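PDB 1WDU: TRAS1 ORF2p from Bombyx mori, which is the N-terminal endonuclease domain of a telomere-specific non-LTR retrotransposon protein, and probably nicks DNA at the insertion site. Local coordinates for residues A[71-76]-A[81-86]. The protein carries 1 engineered substitution. Numbering follows the deposited sequence.
Sequences FQSTAQ and VKAAIA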
ATOM      1  N   PHE A  71     -10.512  -2.525   6.808  1.00 35.40           N
ATOM      2  CA  PHE A  71     -10.684  -1.101   7.066  1.00 34.68           C
ATOM      3  C   PHE A  71     -10.633  -0.411   5.727  1.00 35.01           C
ATOM      4  O   PHE A  71      -9.651  -0.526   4.994  1.00 35.63           O
ATOM      5  CB  PHE A  71      -9.577  -0.615   7.994  1.00 34.02           C
ATOM      6  CG  PHE A  71      -9.503  -1.404   9.259  1.00 34.86           C
ATOM      7  CD1 PHE A  71      -8.862  -2.644   9.280  1.00 34.21           C
ATOM      8  CD2 PHE A  71     -10.178  -0.976  10.402  1.00 34.00           C
ATOM      9  CE1 PHE A  71      -8.903  -3.452  10.416  1.00 34.38           C
ATOM     10  CE2 PHE A  71     -10.226  -1.780  11.547  1.00 34.82           C
ATOM     11  CZ  PHE A  71      -9.592  -3.016  11.553  1.00 34.89           C
ATOM     12  N   GLN A  72     -11.708   0.297   5.411  1.00 35.92           N
ATOM     13  CA  GLN A  72     -11.831   0.960   4.131  1.00 36.87           C
ATOM     14  C   GLN A  72     -11.770   2.470   4.157  1.00 37.14           C
ATOM     15  O   GLN A  72     -11.986   3.111   5.186  1.00 36.13           O
ATOM     16  CB  GLN A  72     -13.142   0.541   3.479  1.00 38.47           C
ATOM     17  CG  GLN A  72     -13.363  -0.955   3.478  1.00 44.13           C
ATOM     18  CD  GLN A  72     -14.668  -1.343   2.814  1.00 44.51           C
ATOM     19  OE1 GLN A  72     -15.717  -0.787   3.122  1.00 47.00           O
ATOM     20  NE2 GLN A  72     -14.609  -2.308   1.906  1.00 46.32           N
ATOM     21  N   SER A  73     -11.469   3.025   2.990  1.00 37.30           N
ATOM     22  CA  SER A  73     -11.415   4.457   2.806  1.00 37.84           C
ATOM     23  C   SER A  73     -12.870   4.875   2.590  1.00 39.77           C
ATOM     24  O   SER A  73     -13.734   4.031   2.338  1.00 39.30           O
ATOM     25  CB  SER A  73     -10.576   4.785   1.570  1.00 37.62           C
ATOM     26  OG  SER A  73     -11.093   4.135   0.420  1.00 34.87           O
ATOM     27  N   THR A  74     -13.138   6.170   2.687  1.00 42.27           N
ATOM     28  CA  THR A  74     -14.489   6.690   2.512  1.00 44.05           C
ATOM     29  C   THR A  74     -15.157   6.160   1.249  1.00 45.03           C
ATOM     30  O   THR A  74     -14.633   6.321   0.144  1.00 45.14           O
ATOM     31  CB  THR A  74     -14.474   8.217   2.440  1.00 44.62           C
ATOM     32  OG1 THR A  74     -13.689   8.728   3.524  1.00 46.43           O
ATOM     33  CG2 THR A  74     -15.893   8.764   2.538  1.00 44.42           C
ATOM     34  N   ALA A  75     -16.324   5.543   1.417  1.00 45.90           N
ATOM     35  CA  ALA A  75     -17.062   4.984   0.292  1.00 47.65           C
ATOM     36  C   ALA A  75     -17.754   6.063  -0.528  1.00 49.05           C
ATOM     37  O   ALA A  75     -18.137   7.107  -0.003  1.00 46.94           O
ATOM     38  CB  ALA A  75     -18.092   3.973   0.791  1.00 47.40           C
ATOM     39  N   GLN A  76     -17.912   5.792  -1.821  1.00 52.91           N
ATOM     40  CA  GLN A  76     -18.561   6.719  -2.742  1.00 55.39           C
ATOM     41  C   GLN A  76     -20.046   6.368  -2.829  1.00 57.65           C
ATOM     42  O   GLN A  76     -20.471   5.310  -2.356  1.00 58.37           O
ATOM     43  CB  GLN A  76     -17.927   6.613  -4.132  1.00 56.22           C
ATOM     44  CG  GLN A  76     -16.408   6.569  -4.134  1.00 57.69           C
ATOM     45  CD  GLN A  76     -15.787   7.798  -3.510  1.00 60.62           C
ATOM     46  OE1 GLN A  76     -15.914   8.907  -4.031  1.00 61.94           O
ATOM     47  NE2 GLN A  76     -15.110   7.610  -2.381  1.00 60.84           N
ATOM     48  N   VAL A  81     -15.038   1.825  -3.116  1.00 45.04           N
ATOM     49  CA  VAL A  81     -13.962   2.003  -2.149  1.00 40.34           C
ATOM     50  C   VAL A  81     -12.672   1.897  -2.952  1.00 36.04           C
ATOM     51  O   VAL A  81     -12.427   0.899  -3.625  1.00 33.90           O
ATOM     52  CB  VAL A  81     -14.001   0.909  -1.066  1.00 39.63           C
ATOM     53  CG1 VAL A  81     -12.856   1.092  -0.095  1.00 38.62           C
ATOM     54  CG2 VAL A  81     -15.347   0.963  -0.328  1.00 40.34           C
ATOM     55  N   LYS A  82     -11.853   2.934  -2.894  1.00 33.01           N
ATOM     56  CA  LYS A  82     -10.614   2.947  -3.656  1.00 33.82           C
ATOM     57  C   LYS A  82      -9.424   2.336  -2.926  1.00 31.19           C
ATOM     58  O   LYS A  82      -8.487   1.869  -3.561  1.00 30.00           O
ATOM     59  CB  LYS A  82     -10.302   4.384  -4.082  1.00 37.17           C
ATOM     60  CG  LYS A  82     -11.484   5.029  -4.788  1.00 39.40           C
ATOM     61  CD  LYS A  82     -11.193   6.438  -5.245  1.00 42.93           C
ATOM     62  CE  LYS A  82     -12.447   7.079  -5.829  1.00 42.69           C
ATOM     63  NZ  LYS A  82     -12.196   8.502  -6.170  1.00 48.75           N
ATOM     64  N   ALA A  83      -9.470   2.324  -1.598  1.00 29.62           N
ATOM     65  CA  ALA A  83      -8.379   1.765  -0.812  1.00 28.40           C
ATOM     66  C   ALA A  83      -8.861   1.094   0.472  1.00 29.14           C
ATOM     67  O   ALA A  83      -9.878   1.468   1.056  1.00 29.32           O
ATOM     68  CB  ALA A  83      -7.377   2.843  -0.484  1.00 25.70           C
ATOM     69  N   ALA A  84      -8.123   0.078   0.897  1.00 28.89           N
ATOM     70  CA  ALA A  84      -8.479  -0.635   2.104  1.00 27.34           C
ATOM     71  C   ALA A  84      -7.286  -1.373   2.673  1.00 27.15           C
ATOM     72  O   ALA A  84      -6.289  -1.616   1.991  1.00 25.23           O
ATOM     73  CB  ALA A  84      -9.605  -1.609   1.822  1.00 27.38           C
ATOM     74  N   ILE A  85      -7.397  -1.722   3.945  1.00 27.37           N
ATOM     75  CA  ILE A  85      -6.348  -2.460   4.606  1.00 27.79           C
ATOM     76  C   ILE A  85      -6.971  -3.694   5.258  1.00 29.48           C
ATOM     77  O   ILE A  85      -7.872  -3.587   6.093  1.00 31.01           O
ATOM     78  CB  ILE A  85      -5.636  -1.583   5.654  1.00 23.54           C
ATOM     79  CG1 ILE A  85      -4.902  -0.437   4.942  1.00 24.39           C
ATOM     80  CG2 ILE A  85      -4.675  -2.429   6.470  1.00 25.71           C
ATOM     81  CD1 ILE A  85      -4.190   0.551   5.866  1.00 16.47           C
ATOM     82  N   ALA A  86      -6.503  -4.868   4.850  1.00 30.40           N
ATOM     83  CA  ALA A  86      -7.009  -6.122   5.405  1.00 29.46           C
ATOM     84  C   ALA A  86      -6.027  -6.689   6.422  1.00 29.54           C
ATOM     85  O   ALA A  86      -4.828  -6.809   6.158  1.00 31.16           O
ATOM     86  CB  ALA A  86      -7.237  -7.136   4.289  1.00 28.35           C
TER
HETATM   87  O   HOH W   1     -12.764   5.471  -1.319  1.00 29.46           O
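Phe71 and Ile85 face each other as an antiparallel hydrogen-bonded pair, and the end-to-end directions of the touching parts lie 168° apart. Phe71 N donates to Ile85 O at 2.9 Å, while Ile85 N returns a bond to Phe71 O. Gln72 and Ala84 form the adjoining non-hydrogen-bonded pair, their CA atoms 4.2 Å apart. One step further, where strand 69-72 has ended, Ser73 N still reaches Ala83 O at 2.9 Å. That carbonyl is gripped twice, since Ser73 OG also donates to it at 3.0 Å, lying in the carbonyl plane on a lone pair, an example of how a side-chain hydroxyl can supplement backbone pairing at the end of a hairpin strand. Flanked by its own N and C (chi1 57°), the hydroxyl is directed at the partner strand. The same OG accepts from a water to which Lys82 N donates, bridging the segments where direct pairing stops. Without this hydroxyl, as with an alanine at the site, Ala83 O is likely to keep just the Ser73 backbone donor from this segment, and the water to lose an acceptor. The whole is a beta hairpin at the margin of one sheet of the four-layered alpha/beta sandwich of DNase I-like nucleases: strand 69-72 is outermost, and strand 83-87 links it to strand 48-52. On the side of Gln72 and Ala84, the extended Gln72 chain crosses Val81 at about a right angle, with CB 3.6 Å from Val81 CG1 and the amide end beside CG2. The Phe71 ring, on the other side with Ile85, turns its edge to Ile85 O, 3.5 Å from CD1; Val108 of strand 105-111 touches both residues, joining the hairpin to the second sheet. Beyond the strands, Gln76 CD lies 4.1 Å from Lys82 CE, the amide NE2 bonding to Asn103 and the lysine making a salt bridge with Glu125.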